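Local coordinates for protein putative oxidoreductase molybdopterin-binding subunit (Sulfolobus tokodaii, PDB 4ZOH) that binds a pterin cytosine dinucleotide cofactor and is probably the molybdopterin-binding subunit of an oxidoreductase of the xanthine dehydrogenase and aldehyde oxidase family, at residues T448-I453 with I465-G470. Sequence-based numbering, arbitrary orientation.
Sequences TAFAQI and IEVRWG
Val467 meets the helix through both methyl groups: CG2 packs against Ala451 CB at 3.8 Å, while CG1 lies 4.2 Å from Phe450 CB, at the edge of the phenyl ring and near its plane. Setting CG1 anti to the backbone N (chi1 -177°) splits the branches between these two neighbours. Ile465, two residues earlier on the strand, reaches Ala451 as well, its CG2 standing 4.1 Å from Ala451 CA, and the Ile465 side chain also packs on Ala454 and Ala455, one turn further along the same helix. Alanine suits the helix face because its single methyl lets the backbone settle close, with Ala451 CA 5.7 Å from Ile465 CA; the beta-branched residues fit an extended strand and offer two branches from CB. No hydrogen bond crosses the interface, which is buried and apolar.

The Phe450 side chain also packs on Leu435 and Thr437 of strand 433-437 and on Val494 of helix 486-512. On the strand's other face, Glu466 and Arg468 form salt bridges with Lys178 and Glu473, respectively, of a second copy of this protein. Across the helix, Ala449 touches the pterin cytosine dinucleotide. In this beta-alpha-beta unit, helix 446-458 links parallel strands 433-437 and 465-468; segment 448-453 runs roughly antiparallel to strand 465-468 (141°, axes 8.3 Å apart), with helix 486-512 packed beside it.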
loop_
_atom_site.group_PDB
_atom_site.type_symbol
_atom_site.label_atom_id
_atom_site.label_comp_id
_atom_site.label_asym_id
_atom_site.label_seq_id
_atom_site.Cartn_x
_atom_site.Cartn_y
_atom_site.Cartn_z
ATOM N N THR A 448 -10.712 20.527 -9.777
ATOM C CA THR A 448 -11.157 20.953 -11.133
ATOM C C THR A 448 -11.052 22.482 -11.216
ATOM O O THR A 448 -10.495 22.996 -12.163
ATOM C CB THR A 448 -12.604 20.523 -11.400
ATOM O OG1 THR A 448 -12.622 19.108 -11.550
ATOM C CG2 THR A 448 -13.116 21.154 -12.677
ATOM N N ALA A 449 -11.536 23.191 -10.200
ATOM C CA ALA A 449 -11.420 24.644 -10.187
ATOM C C ALA A 449 -9.968 25.080 -10.221
ATOM O O ALA A 449 -9.586 26.066 -10.945
ATOM C CB ALA A 449 -12.225 25.237 -9.029
ATOM N N PHE A 450 -9.098 24.280 -9.583
ATOM C CA PHE A 450 -7.687 24.670 -9.553
ATOM C C PHE A 450 -7.071 24.502 -10.931
ATOM O O PHE A 450 -6.206 25.290 -11.377
ATOM C CB PHE A 450 -6.902 23.927 -8.440
ATOM C CG PHE A 450 -7.329 24.309 -7.054
ATOM C CD1 PHE A 450 -7.914 25.575 -6.787
ATOM C CD2 PHE A 450 -7.140 23.450 -5.997
ATOM C CE1 PHE A 450 -8.316 25.938 -5.486
ATOM C CE2 PHE A 450 -7.505 23.823 -4.688
ATOM C CZ PHE A 450 -8.093 25.051 -4.438
ATOM N N ALA A 451 -7.478 23.429 -11.589
ATOM C CA ALA A 451 -6.969 23.116 -12.912
ATOM C C ALA A 451 -7.458 24.238 -13.918
ATOM O O ALA A 451 -6.662 24.724 -14.689
ATOM C CB ALA A 451 -7.440 21.732 -13.337
ATOM N N GLN A 452 -8.714 24.652 -13.832
ATOM C CA GLN A 452 -9.263 25.817 -14.623
ATOM C C GLN A 452 -8.447 27.118 -14.413
ATOM O O GLN A 452 -8.037 27.793 -15.400
ATOM C CB GLN A 452 -10.726 26.111 -14.212
ATOM C CG GLN A 452 -11.686 24.965 -14.418
ATOM C CD GLN A 452 -13.054 25.238 -13.789
ATOM O OE1 GLN A 452 -13.423 24.593 -12.813
ATOM N NE2 GLN A 452 -13.833 26.205 -14.379
ATOM N N ILE A 453 -8.181 27.454 -13.143
ATOM C CA ILE A 453 -7.316 28.607 -12.786
ATOM C C ILE A 453 -5.904 28.498 -13.384
ATOM O O ILE A 453 -5.458 29.421 -14.079
ATOM C CB ILE A 453 -7.281 28.881 -11.270
ATOM C CG1 ILE A 453 -8.655 29.344 -10.797
ATOM C CG2 ILE A 453 -6.231 29.922 -10.889
ATOM C CD1 ILE A 453 -8.834 29.216 -9.262
ATOM N N ILE A 465 -2.807 19.900 -16.643
ATOM C CA ILE A 465 -2.615 20.311 -15.269
ATOM C C ILE A 465 -3.195 19.192 -14.382
ATOM O O ILE A 465 -4.399 19.149 -14.129
ATOM C CB ILE A 465 -3.355 21.634 -14.895
ATOM C CG1 ILE A 465 -3.140 22.828 -15.922
ATOM C CG2 ILE A 465 -3.094 22.016 -13.421
ATOM C CD1 ILE A 465 -1.678 23.214 -16.166
ATOM N N GLU A 466 -2.337 18.281 -13.960
ATOM C CA GLU A 466 -2.673 17.330 -12.931
ATOM C C GLU A 466 -2.735 18.074 -11.563
ATOM O O GLU A 466 -1.851 18.853 -11.253
ATOM C CB GLU A 466 -1.610 16.230 -12.844
ATOM C CG GLU A 466 -2.108 15.107 -11.869
ATOM C CD GLU A 466 -1.090 14.011 -11.491
ATOM O OE1 GLU A 466 0.111 14.017 -11.912
ATOM O OE2 GLU A 466 -1.533 13.086 -10.752
ATOM N N VAL A 467 -3.773 17.819 -10.777
ATOM C CA VAL A 467 -3.900 18.465 -9.502
ATOM C C VAL A 467 -3.874 17.405 -8.393
ATOM O O VAL A 467 -4.684 16.434 -8.428
ATOM C CB VAL A 467 -5.211 19.262 -9.413
ATOM C CG1 VAL A 467 -5.318 20.011 -8.063
ATOM C CG2 VAL A 467 -5.281 20.271 -10.569
ATOM N N ARG A 468 -2.956 17.601 -7.419
ATOM C CA ARG A 468 -2.737 16.659 -6.291
ATOM C C ARG A 468 -2.869 17.383 -4.963
ATOM O O ARG A 468 -2.731 18.604 -4.909
ATOM C CB ARG A 468 -1.333 16.051 -6.442
ATOM C CG ARG A 468 -1.215 15.155 -7.673
ATOM C CD ARG A 468 -1.825 13.789 -7.375
ATOM N NE ARG A 468 -0.941 13.075 -6.433
ATOM C CZ ARG A 468 -1.233 12.712 -5.178
ATOM N NH1 ARG A 468 -2.415 13.007 -4.674
ATOM N NH2 ARG A 468 -0.289 12.109 -4.411
ATOM N N TRP A 469 -3.149 16.657 -3.884
ATOM C CA TRP A 469 -3.247 17.221 -2.535
ATOM C C TRP A 469 -3.173 16.072 -1.515
ATOM O O TRP A 469 -3.297 14.915 -1.939
ATOM C CB TRP A 469 -4.614 17.940 -2.341
ATOM C CG TRP A 469 -5.887 17.090 -2.383
ATOM C CD1 TRP A 469 -6.531 16.582 -1.308
ATOM C CD2 TRP A 469 -6.676 16.713 -3.531
ATOM N NE1 TRP A 469 -7.649 15.894 -1.690
ATOM C CE2 TRP A 469 -7.751 15.946 -3.058
ATOM C CE3 TRP A 469 -6.534 16.896 -4.918
ATOM C CZ2 TRP A 469 -8.747 15.398 -3.899
ATOM C CZ3 TRP A 469 -7.529 16.329 -5.793
ATOM C CH2 TRP A 469 -8.633 15.587 -5.248
ATOM N N GLY A 470 -3.038 16.400 -0.209
ATOM C CA GLY A 470 -3.334 15.427 0.831
ATOM C C GLY A 470 -2.181 14.505 1.233
ATOM O O GLY A 470 -2.410 13.522 1.893
#